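Soluble lytic transglycosylase B3 (Pseudomonas aeruginosa, PDB 5ANZ) probably cleaves the glycan strands of bacterial peptidoglycan as a lytic transglycosylase, a role in cell-wall turnover, and binds a calcium ion. Local coordinates at residues 303-306 against 312-315; 251-256 against 332-337; 286-291 against 348-353; 322-325 against 329-332; 98-103 against 336-341. One frame throughout, in Å; residues are numbered along the deposited sequence. Where two conformers were deposited one is given.

Contact 1 of 5, residues 303-306 against 312-315; sequences LLLP and PAFL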
# COMPACT_ATOMS: atom_id res chain seq x y z
N LEU A 303 -5.70 -15.36 -7.76
CA LEU A 303 -7.11 -14.94 -7.73
C LEU A 303 -7.39 -14.05 -6.52
O LEU A 303 -7.15 -14.43 -5.37
CB LEU A 303 -8.02 -16.16 -7.70
CG LEU A 303 -9.50 -15.89 -7.41
CD1 LEU A 303 -10.11 -15.09 -8.53
CD2 LEU A 303 -10.24 -17.21 -7.21
N LEU A 304 -7.90 -12.84 -6.79
CA LEU A 304 -8.28 -11.91 -5.75
C LEU A 304 -9.80 -11.71 -5.67
O LEU A 304 -10.44 -11.41 -6.68
CB LEU A 304 -7.59 -10.56 -5.99
CG LEU A 304 -7.83 -9.40 -5.02
CD1 LEU A 304 -7.17 -9.64 -3.68
CD2 LEU A 304 -7.30 -8.13 -5.66
N LEU A 305 -10.36 -11.90 -4.48
CA LEU A 305 -11.79 -11.69 -4.24
C LEU A 305 -12.00 -10.66 -3.13
O LEU A 305 -12.21 -11.05 -1.98
CB LEU A 305 -12.49 -12.99 -3.84
CG LEU A 305 -12.72 -14.11 -4.85
CD1 LEU A 305 -13.22 -15.36 -4.13
CD2 LEU A 305 -13.73 -13.67 -5.90
N PRO A 306 -11.96 -9.37 -3.46
CA PRO A 306 -11.93 -8.34 -2.41
C PRO A 306 -13.17 -8.33 -1.50
O PRO A 306 -13.08 -7.85 -0.36
CB PRO A 306 -11.82 -7.02 -3.19
CG PRO A 306 -12.19 -7.35 -4.59
CD PRO A 306 -11.89 -8.80 -4.81
N PRO A 312 -16.91 -9.13 -7.06
CA PRO A 312 -16.09 -9.27 -8.27
C PRO A 312 -14.80 -10.05 -8.02
O PRO A 312 -14.31 -10.10 -6.87
CB PRO A 312 -15.82 -7.82 -8.67
CG PRO A 312 -15.84 -7.08 -7.36
CD PRO A 312 -16.93 -7.75 -6.55
N ALA A 313 -14.27 -10.66 -9.07
CA ALA A 313 -13.06 -11.46 -8.98
C ALA A 313 -12.02 -10.93 -9.97
O ALA A 313 -12.38 -10.48 -11.06
CB ALA A 313 -13.35 -12.92 -9.25
N PHE A 314 -10.75 -10.97 -9.57
CA PHE A 314 -9.67 -10.49 -10.41
C PHE A 314 -8.56 -11.53 -10.47
O PHE A 314 -8.29 -12.18 -9.47
CB PHE A 314 -9.10 -9.18 -9.86
CG PHE A 314 -10.10 -8.08 -9.78
CD1 PHE A 314 -10.92 -7.94 -8.67
CD2 PHE A 314 -10.23 -7.18 -10.82
CE1 PHE A 314 -11.85 -6.91 -8.61
CE2 PHE A 314 -11.17 -6.15 -10.75
CZ PHE A 314 -11.98 -6.02 -9.64
N LEU A 315 -7.92 -11.67 -11.63
CA LEU A 315 -6.64 -12.38 -11.66
C LEU A 315 -5.57 -11.31 -11.57
O LEU A 315 -5.62 -10.35 -12.34
CB LEU A 315 -6.46 -13.21 -12.92
CG LEU A 315 -7.29 -14.49 -12.94
CD1 LEU A 315 -7.06 -15.25 -14.23
CD2 LEU A 315 -6.91 -15.35 -11.73

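Contact 2 of 5, residues 251-256 against 332-337; sequences QPWGFE and YALAVG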
# COMPACT_ATOMS: atom_id res chain seq x y z
N GLN A 251 2.96 -4.96 -19.22
CA GLN A 251 2.20 -6.12 -18.76
C GLN A 251 1.07 -5.63 -17.85
O GLN A 251 1.27 -4.73 -17.05
CB GLN A 251 3.12 -7.11 -18.01
CG GLN A 251 2.58 -8.52 -17.96
CD GLN A 251 3.56 -9.49 -17.32
OE1 GLN A 251 3.53 -9.71 -16.11
NE2 GLN A 251 4.44 -10.07 -18.14
N PRO A 252 -0.13 -6.20 -17.98
CA PRO A 252 -1.21 -5.74 -17.09
C PRO A 252 -0.95 -6.12 -15.63
O PRO A 252 -0.35 -7.17 -15.36
CB PRO A 252 -2.46 -6.46 -17.63
CG PRO A 252 -1.96 -7.57 -18.49
CD PRO A 252 -0.59 -7.15 -19.00
N TRP A 253 -1.38 -5.27 -14.71
CA TRP A 253 -1.33 -5.61 -13.29
C TRP A 253 -2.27 -6.78 -13.00
O TRP A 253 -2.05 -7.57 -12.08
CB TRP A 253 -1.71 -4.41 -12.43
CG TRP A 253 -3.05 -3.85 -12.76
CD1 TRP A 253 -3.33 -2.84 -13.64
CD2 TRP A 253 -4.30 -4.30 -12.25
NE1 TRP A 253 -4.69 -2.62 -13.69
CE2 TRP A 253 -5.31 -3.51 -12.85
CE3 TRP A 253 -4.68 -5.30 -11.33
CZ2 TRP A 253 -6.65 -3.68 -12.56
CZ3 TRP A 253 -6.01 -5.47 -11.04
CH2 TRP A 253 -6.99 -4.66 -11.66
N GLY A 254 -3.32 -6.87 -13.80
CA GLY A 254 -4.34 -7.87 -13.59
C GLY A 254 -5.59 -7.41 -14.28
O GLY A 254 -5.60 -6.40 -14.99
N PHE A 255 -6.65 -8.18 -14.10
CA PHE A 255 -7.90 -7.84 -14.76
C PHE A 255 -9.05 -8.59 -14.12
O PHE A 255 -8.87 -9.62 -13.48
CB PHE A 255 -7.82 -8.16 -16.27
CG PHE A 255 -7.18 -9.50 -16.57
CD1 PHE A 255 -7.92 -10.66 -16.55
CD2 PHE A 255 -5.83 -9.58 -16.87
CE1 PHE A 255 -7.33 -11.88 -16.82
CE2 PHE A 255 -5.24 -10.79 -17.15
CZ PHE A 255 -5.99 -11.95 -17.12
N GLU A 256 -10.26 -8.06 -14.31
CA GLU A 256 -11.44 -8.72 -13.79
C GLU A 256 -11.77 -9.98 -14.56
O GLU A 256 -11.57 -10.05 -15.77
CB GLU A 256 -12.63 -7.76 -13.82
CG GLU A 256 -13.85 -8.32 -13.12
CD GLU A 256 -15.00 -7.34 -13.08
OE1 GLU A 256 -14.90 -6.27 -13.72
OE2 GLU A 256 -16.00 -7.66 -12.40
N TYR A 332 -5.28 -1.34 -1.72
CA TYR A 332 -4.43 -0.30 -2.29
C TYR A 332 -3.95 -0.67 -3.67
O TYR A 332 -4.02 0.13 -4.61
CB TYR A 332 -3.23 -0.04 -1.38
CG TYR A 332 -2.16 0.84 -2.00
CD1 TYR A 332 -1.15 0.29 -2.79
CD2 TYR A 332 -2.13 2.21 -1.77
CE1 TYR A 332 -0.15 1.08 -3.33
CE2 TYR A 332 -1.13 3.01 -2.32
CZ TYR A 332 -0.15 2.43 -3.11
OH TYR A 332 0.86 3.21 -3.64
N ALA A 333 -3.43 -1.88 -3.82
CA ALA A 333 -2.86 -2.27 -5.10
C ALA A 333 -3.96 -2.39 -6.16
O ALA A 333 -3.74 -2.01 -7.31
CB ALA A 333 -2.07 -3.58 -4.97
N LEU A 334 -5.15 -2.84 -5.77
CA LEU A 334 -6.27 -2.87 -6.71
C LEU A 334 -6.64 -1.45 -7.15
O LEU A 334 -6.85 -1.19 -8.35
CB LEU A 334 -7.48 -3.58 -6.07
CG LEU A 334 -8.71 -3.76 -6.96
CD1 LEU A 334 -8.36 -4.48 -8.25
CD2 LEU A 334 -9.74 -4.55 -6.15
N ALA A 335 -6.65 -0.51 -6.19
CA ALA A 335 -6.94 0.89 -6.49
C ALA A 335 -5.92 1.46 -7.46
O ALA A 335 -6.28 2.14 -8.43
CB ALA A 335 -6.98 1.75 -5.22
N VAL A 336 -4.64 1.22 -7.20
CA VAL A 336 -3.62 1.69 -8.13
C VAL A 336 -3.82 1.16 -9.55
O VAL A 336 -3.76 1.91 -10.51
CB VAL A 336 -2.21 1.30 -7.64
CG1 VAL A 336 -1.17 1.58 -8.72
CG2 VAL A 336 -1.89 2.08 -6.38
N GLY A 337 -4.06 -0.14 -9.68
CA GLY A 337 -4.25 -0.71 -11.01
C GLY A 337 -5.47 -0.14 -11.73
O GLY A 337 -5.40 0.22 -12.90

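Contact 3 of 5, residues 286-291 against 348-353; sequences GVNGGP and RIVGAW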
# COMPACT_ATOMS: atom_id res chain seq x y z
N GLY A 286 -12.94 -14.43 -19.18
CA GLY A 286 -12.95 -12.98 -19.27
C GLY A 286 -14.23 -12.49 -18.63
O GLY A 286 -15.18 -13.26 -18.48
N VAL A 287 -14.27 -11.23 -18.24
CA VAL A 287 -15.36 -10.71 -17.42
C VAL A 287 -16.71 -10.73 -18.15
O VAL A 287 -17.76 -10.81 -17.51
CB VAL A 287 -15.06 -9.28 -16.94
CG1 VAL A 287 -15.22 -8.30 -18.09
CG2 VAL A 287 -15.95 -8.91 -15.77
N ASN A 288 -16.66 -10.68 -19.47
CA ASN A 288 -17.88 -10.77 -20.27
C ASN A 288 -18.05 -12.15 -20.89
O ASN A 288 -18.77 -12.31 -21.88
CB ASN A 288 -17.88 -9.71 -21.36
CG ASN A 288 -18.02 -8.31 -20.80
OD1 ASN A 288 -17.17 -7.45 -21.02
ND2 ASN A 288 -19.10 -8.08 -20.06
N GLY A 289 -17.39 -13.14 -20.31
CA GLY A 289 -17.41 -14.49 -20.84
C GLY A 289 -16.33 -14.68 -21.88
O GLY A 289 -15.83 -13.71 -22.45
N GLY A 290 -15.97 -15.93 -22.14
CA GLY A 290 -14.96 -16.23 -23.14
C GLY A 290 -13.57 -16.39 -22.55
O GLY A 290 -13.40 -16.38 -21.34
N PRO A 291 -12.56 -16.53 -23.43
CA PRO A 291 -11.17 -16.80 -23.04
C PRO A 291 -10.49 -15.63 -22.33
O PRO A 291 -11.04 -14.53 -22.27
CB PRO A 291 -10.48 -17.08 -24.38
CG PRO A 291 -11.31 -16.36 -25.39
CD PRO A 291 -12.72 -16.46 -24.89
N ARG A 348 -13.31 0.24 -14.50
CA ARG A 348 -14.51 0.04 -13.74
C ARG A 348 -14.89 -1.43 -13.79
O ARG A 348 -14.38 -2.21 -14.60
CB ARG A 348 -15.60 1.00 -14.21
CG ARG A 348 -16.83 0.44 -14.81
CD ARG A 348 -17.51 1.60 -15.51
NE ARG A 348 -16.61 2.33 -16.41
CZ ARG A 348 -15.65 1.78 -17.16
NH1 ARG A 348 -15.43 0.46 -17.14
NH2 ARG A 348 -14.90 2.55 -17.93
N ILE A 349 -15.74 -1.80 -12.85
CA ILE A 349 -15.90 -3.19 -12.47
C ILE A 349 -17.26 -3.70 -12.90
O ILE A 349 -18.28 -3.09 -12.60
CB ILE A 349 -15.71 -3.31 -10.95
CG1 ILE A 349 -14.33 -2.77 -10.57
CG2 ILE A 349 -15.89 -4.75 -10.50
CD1 ILE A 349 -14.12 -2.61 -9.08
N VAL A 350 -17.25 -4.82 -13.62
CA VAL A 350 -18.49 -5.42 -14.15
C VAL A 350 -19.31 -6.15 -13.08
O VAL A 350 -20.53 -6.01 -13.02
CB VAL A 350 -18.16 -6.42 -15.29
CG1 VAL A 350 -19.42 -7.13 -15.77
CG2 VAL A 350 -17.46 -5.70 -16.44
N GLY A 351 -18.64 -6.93 -12.24
CA GLY A 351 -19.36 -7.68 -11.22
C GLY A 351 -19.84 -6.75 -10.12
O GLY A 351 -19.11 -5.87 -9.67
N ALA A 352 -21.06 -6.96 -9.66
CA ALA A 352 -21.63 -6.09 -8.64
C ALA A 352 -21.02 -6.36 -7.27
O ALA A 352 -20.62 -7.48 -6.96
CB ALA A 352 -23.16 -6.25 -8.59
N TRP A 353 -20.94 -5.32 -6.45
CA TRP A 353 -20.52 -5.47 -5.07
C TRP A 353 -21.69 -5.93 -4.21
O TRP A 353 -22.82 -5.49 -4.41
CB TRP A 353 -19.96 -4.16 -4.52
CG TRP A 353 -18.69 -3.72 -5.17
CD1 TRP A 353 -18.56 -2.79 -6.15
CD2 TRP A 353 -17.38 -4.22 -4.90
NE1 TRP A 353 -17.24 -2.66 -6.50
CE2 TRP A 353 -16.49 -3.52 -5.75
CE3 TRP A 353 -16.87 -5.17 -4.02
CZ2 TRP A 353 -15.11 -3.76 -5.75
CZ3 TRP A 353 -15.50 -5.41 -4.01
CH2 TRP A 353 -14.64 -4.71 -4.87

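Contact 4 of 5, residues 322-325 against 329-332; sequences AILK and SSAY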
# COMPACT_ATOMS: atom_id res chain seq x y z
N ALA A 322 4.33 -6.12 -7.60
CA ALA A 322 5.24 -4.97 -7.53
C ALA A 322 4.60 -3.80 -6.78
O ALA A 322 5.24 -3.12 -5.97
CB ALA A 322 5.66 -4.52 -8.94
N ILE A 323 3.34 -3.55 -7.07
CA ILE A 323 2.63 -2.47 -6.40
C ILE A 323 2.52 -2.76 -4.90
O ILE A 323 2.62 -1.86 -4.08
CB ILE A 323 1.24 -2.28 -7.00
CG1 ILE A 323 1.37 -1.89 -8.48
CG2 ILE A 323 0.46 -1.24 -6.19
CD1 ILE A 323 0.08 -2.08 -9.27
N LEU A 324 2.37 -4.03 -4.54
CA LEU A 324 2.25 -4.38 -3.12
C LEU A 324 3.51 -4.05 -2.33
O LEU A 324 3.47 -3.88 -1.10
CB LEU A 324 1.93 -5.87 -2.98
CG LEU A 324 0.51 -6.28 -3.34
CD1 LEU A 324 0.41 -7.81 -3.32
CD2 LEU A 324 -0.47 -5.70 -2.35
N LYS A 325 4.64 -3.95 -3.02
CA LYS A 325 5.88 -3.61 -2.34
C LYS A 325 5.87 -2.12 -1.97
O LYS A 325 6.64 -1.67 -1.12
CB LYS A 325 7.09 -3.97 -3.20
CG LYS A 325 7.21 -5.45 -3.49
CD LYS A 325 8.51 -5.76 -4.21
CE LYS A 325 8.77 -7.26 -4.31
NZ LYS A 325 8.01 -7.91 -5.41
N SER A 329 -1.15 -3.63 0.83
CA SER A 329 -2.58 -3.79 1.00
C SER A 329 -3.16 -4.15 -0.35
O SER A 329 -2.94 -3.42 -1.32
CB SER A 329 -3.23 -2.51 1.53
OG SER A 329 -4.60 -2.47 1.18
N SER A 330 -3.88 -5.26 -0.44
CA SER A 330 -4.47 -5.66 -1.72
C SER A 330 -5.49 -4.63 -2.19
O SER A 330 -5.64 -4.42 -3.39
CB SER A 330 -5.11 -7.04 -1.63
OG SER A 330 -4.12 -8.05 -1.48
N ALA A 331 -6.17 -3.97 -1.27
CA ALA A 331 -7.13 -2.92 -1.66
C ALA A 331 -6.38 -1.75 -2.33
O ALA A 331 -6.79 -1.24 -3.37
CB ALA A 331 -7.92 -2.44 -0.47
N TYR A 332 -5.28 -1.34 -1.72
CA TYR A 332 -4.43 -0.30 -2.29
C TYR A 332 -3.95 -0.67 -3.67
O TYR A 332 -4.02 0.13 -4.61
CB TYR A 332 -3.23 -0.04 -1.38
CG TYR A 332 -2.16 0.84 -2.00
CD1 TYR A 332 -1.15 0.29 -2.79
CD2 TYR A 332 -2.13 2.21 -1.77
CE1 TYR A 332 -0.15 1.08 -3.33
CE2 TYR A 332 -1.13 3.01 -2.32
CZ TYR A 332 -0.15 2.43 -3.11
OH TYR A 332 0.86 3.21 -3.64

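Contact 5 of 5, residues 98-103 against 336-341; sequences KYLEGA and VGLLAD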
# COMPACT_ATOMS: atom_id res chain seq x y z
N LYS A 98 -16.24 1.05 -1.03
CA LYS A 98 -16.25 2.48 -0.68
C LYS A 98 -14.85 3.05 -0.74
O LYS A 98 -14.64 4.18 -1.19
CB LYS A 98 -16.87 2.71 0.71
CG LYS A 98 -18.38 2.94 0.65
CD LYS A 98 -19.02 3.07 2.03
CE LYS A 98 -20.52 3.35 1.92
NZ LYS A 98 -21.22 3.33 3.24
N TYR A 99 -13.87 2.27 -0.30
CA TYR A 99 -12.48 2.67 -0.47
C TYR A 99 -12.16 2.95 -1.93
O TYR A 99 -11.59 3.98 -2.28
CB TYR A 99 -11.55 1.60 0.07
CG TYR A 99 -10.09 1.89 -0.18
CD1 TYR A 99 -9.40 2.81 0.59
CD2 TYR A 99 -9.39 1.23 -1.20
CE1 TYR A 99 -8.06 3.07 0.37
CE2 TYR A 99 -8.04 1.48 -1.42
CZ TYR A 99 -7.39 2.40 -0.64
OH TYR A 99 -6.05 2.67 -0.86
N LEU A 100 -12.55 2.01 -2.79
CA LEU A 100 -12.29 2.14 -4.22
C LEU A 100 -13.06 3.31 -4.82
O LEU A 100 -12.55 3.98 -5.72
CB LEU A 100 -12.66 0.85 -4.96
CG LEU A 100 -11.70 -0.31 -4.72
CD1 LEU A 100 -12.24 -1.60 -5.33
CD2 LEU A 100 -10.33 0.04 -5.31
N GLU A 101 -14.27 3.54 -4.34
CA GLU A 101 -15.09 4.63 -4.85
C GLU A 101 -14.39 5.97 -4.58
O GLU A 101 -14.43 6.87 -5.42
CB GLU A 101 -16.48 4.63 -4.21
CG GLU A 101 -17.50 5.50 -4.92
CD GLU A 101 -18.85 5.52 -4.23
OE1 GLU A 101 -18.88 5.49 -2.99
OE2 GLU A 101 -19.87 5.55 -4.94
N GLY A 102 -13.75 6.07 -3.42
CA GLY A 102 -12.96 7.25 -3.08
C GLY A 102 -11.67 7.35 -3.89
O GLY A 102 -11.33 8.42 -4.41
N ALA A 103 -10.95 6.24 -4.00
CA ALA A 103 -9.69 6.21 -4.75
C ALA A 103 -9.88 6.56 -6.23
O ALA A 103 -9.04 7.24 -6.84
CB ALA A 103 -9.03 4.83 -4.61
N VAL A 336 -4.64 1.22 -7.20
CA VAL A 336 -3.62 1.69 -8.13
C VAL A 336 -3.82 1.16 -9.55
O VAL A 336 -3.76 1.91 -10.51
CB VAL A 336 -2.21 1.30 -7.64
CG1 VAL A 336 -1.17 1.58 -8.72
CG2 VAL A 336 -1.89 2.08 -6.38
N GLY A 337 -4.06 -0.14 -9.68
CA GLY A 337 -4.25 -0.71 -11.01
C GLY A 337 -5.47 -0.14 -11.73
O GLY A 337 -5.40 0.22 -12.90
N LEU A 338 -6.58 -0.06 -11.01
CA LEU A 338 -7.81 0.50 -11.61
C LEU A 338 -7.68 1.99 -11.91
O LEU A 338 -8.25 2.49 -12.89
CB LEU A 338 -9.01 0.26 -10.70
CG LEU A 338 -9.43 -1.20 -10.51
CD1 LEU A 338 -10.45 -1.31 -9.39
CD2 LEU A 338 -10.01 -1.78 -11.82
N LEU A 339 -6.95 2.73 -11.08
CA LEU A 339 -6.73 4.14 -11.38
C LEU A 339 -5.89 4.30 -12.65
O LEU A 339 -6.20 5.12 -13.52
CB LEU A 339 -6.04 4.85 -10.20
CG LEU A 339 -5.77 6.34 -10.40
CD1 LEU A 339 -7.05 7.13 -10.70
CD2 LEU A 339 -5.09 6.88 -9.15
N ALA A 340 -4.81 3.52 -12.75
CA ALA A 340 -4.00 3.56 -13.96
C ALA A 340 -4.85 3.23 -15.18
O ALA A 340 -4.78 3.92 -16.19
CB ALA A 340 -2.83 2.59 -13.85
N ASP A 341 -5.68 2.19 -15.06
CA ASP A 341 -6.59 1.85 -16.16
C ASP A 341 -7.57 2.98 -16.50
O ASP A 341 -7.91 3.22 -17.66
CB ASP A 341 -7.40 0.60 -15.81
CG ASP A 341 -6.57 -0.68 -15.76
OD1 ASP A 341 -5.38 -0.65 -16.14
OD2 ASP A 341 -7.15 -1.72 -15.37

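Contact 1 of 5, residues 303-306 against 312-315
F314, which gives more surface to this contact than any other residue, is gripped through both polar atoms of its backbone by L304 of the facing strand. L304 N donates to F314 O over 2.8 Å in an almost straight bond (176° at the hydrogen), and F314 N returns a bond of 2.9 Å to L304 O, lying in the plane of that carbonyl. The F314 ring projects on the same face of the sheet as L304, and its edge is turned to P306: CE1 of F314 lies 4.1 Å from CG of P306, the two side chains crossing at about a right angle. The strands 300-304 and 313-316 form an antiparallel beta hairpin, in which L304 and F314 are the hydrogen-bonded pair and L303 and L315 the adjoining non-hydrogen-bonded one. L303 occupies the other face. Its CG stands anti to the backbone N (chi1 169°), and CD1 is thereby carried back along the partner strand to within 4.0 Å of A313 CB, while L315 CD2 rests 4.3 Å from L303 CB. Past the last bridge the chains remain close, and L305 CD2 presses on A313 CB at 3.5 Å, a tight carbon contact. W279 of helix 276-280 packs against L303 and L315, whereas L334 of helix 330-343 meets P306 and the F314 ring on the opposite face.

Contact 2 of 5, residues 251-256 against 332-337
W253 lays its indole over the backbone of G337, and this CH-pi contact is the main interaction. G337 CA sits 3.4 Å from the centroid of the five-membered ring, only 13° off the ring normal, so the glycine CA lies over the five-membered ring, offset toward the rim of the indole. G337 has no side chain, and the indole lies directly against its CA and peptide, with W253 CE2 also close to G337 C. W253 holds its CG between its own backbone N and carbonyl carbon (chi1 57°), which turns the ring toward the helix. The apolar part is smaller. L334, one helical turn earlier, brings CD1 to 3.7 Å from W253 CH2, meeting the six-membered ring obliquely. Among polar atoms, W253 NE1 lies 3.0 Å from G337 O, and the same nitrogen makes a weak hydrogen bond to D341 OD2 one turn further along the helix, which would tend to fix the rotation of the indole. On the other face of the ring lies the backbone N of F255. Within the transglycosylase SLT domain, the tryptophan, just ahead of strand 254-258, thus joins that strand, itself paired with strand 313-316, to helix 330-343, whose other sides pack on helices 96-103, 134-145 and 318-324.

Contact 3 of 5, residues 286-291 against 348-353
V287 pushes its CG2 methyl against the branched end of V350, reaching 3.4 Å from V350 CB, closer than carbons usually come. V287 is the second residue of a type I beta turn, G286 to G289, that starts at the end of the short edge strand 285-286 of the five-stranded antiparallel sheet; V350 belongs to the irregular segment leading out of helix 330-343. The turn is closed by a backbone bond of 2.9 Å from G289 N to G286 O, and a second bond, from G286 N to G290 O, ties down the residues behind it. Both valines aim their beta carbons across the gap and meet tip to tip. With V287 CG2 anti to its backbone nitrogen, that methyl is the one thrust forward, and CG1 falls beside it, 3.8 Å from V350 CG2. N288 adds a looser touch at the solvent-exposed border, where ND2 stands 4.4 Å from V350 CG1. No hydrogen bond joins the two segments directly. Instead E256 of strand 254-258, a neighbour of strand 285-286 in the sheet, packs on V287 and accepts from the backbone nitrogens of both V350 and G351, holding the second segment next to the turn. The contact is thus a small apolar patch on the surface, in which the second methyl of V350, CG2, lies 3.6 Å from V287 CG2.

Contact 4 of 5, residues 322-325 against 329-332
I323 touches the Y332 ring with its branch methyl: CG2 comes to 3.7 Å from Y332 CE1 and 4.1 Å from CD1, approaching the ring obliquely. That methyl stands anti to the backbone N of I323, while CG1 takes the place beside the nitrogen (chi1 -62°). The second touch is made by L324, whose CD2 methyl lies 3.5 Å from S329 O and continues over the start of the next helix, 3.9 Å from S330 N. No hydrogen bond crosses between the segments. Behind this first shell, S329 is the N-cap of helix 330-343: its beta carbon points away from helix 318-324, and its OG accepts from Y332 N at 3.2 Å in a nearly straight bond (173°), which fixes the first turn that carries the tyrosine. Y332 OH has a weak hydrogen bond to E144 OE2, and the ring also packs beside Y326, a residue seen to bind N-acetyl-D-glucosamine. This corner between two consecutive helices therefore borders the sugar-binding region. Helix 318-324 also lays I323 against A333 and V336 and L324 against A333 along helix 330-343, while I140 of helix 134-145 meets both I323 and Y332, and Y99 of helix 96-103 touches Y332.

Contact 5 of 5, residues 98-103 against 336-341
Two helical segments face each other, with the CA atoms of A103 and L339 7.6 Å apart and those of L100 and L338 8.8 Å apart. The wider separation is bridged by a pair of leucine methyls: L100 CD2 lies 4.3 Å from L338 CD1, an ordinary apolar contact without strain. L338 points its beta carbon at the opposing helix, whereas L100 starts off to the side and reaches across through its branched end; its CG is set beside the backbone N (chi1 -73°). One turn on, the smaller A103 faces the partner helix and permits the closer approach. Here L339 supplies the bulk. Its CD1 methyl comes to 4.3 Å from the backbone O of A103 rather than to the alanine methyl, which remains more than 6 Å from the other segment. That carbonyl oxygen is already engaged by R108 NH1 from helix 106-118, and the same helix packs on L339 through R108 and V109. No hydrogen bond passes between the two segments, and the area they bury is modest. The parent helices also meet earlier in helix 330-343, where A335 packs on both L100 and A103. L338 also touches W253, and W353 rests on L100. All four touching residues are buried. The arrangement is helix-on-helix packing through leucine and alanine within the largely helical transglycosylase SLT domain, which belongs to the lysozyme clan; it brings together two helices far apart in sequence, away from the sugar-binding and calcium sites.

Helix 330-343 is the common element of contacts 2, 4 and 5, which bring the residue before strand 254-258, helix 318-324 and helix 96-103 against it. Contacts 1, 2 and 5 are buried, contact 4 is partly so, and contact 3 lies at the surface. Only contact 1 is knit by backbone hydrogen bonds between its segments, as its place in the sheet demands; contact 2 relies on a ring over a glycine, contacts 3 and 5 on aliphatic groups, and contact 4 on aliphatic groups that meet a tyrosine ring and a helix start. Strand pairing between L315 and F255 connects contacts 1 and 2, E256 ties contact 2 to contact 3, and W353 of contact 3 packs against both P306 of contact 1 and L100 of contact 5.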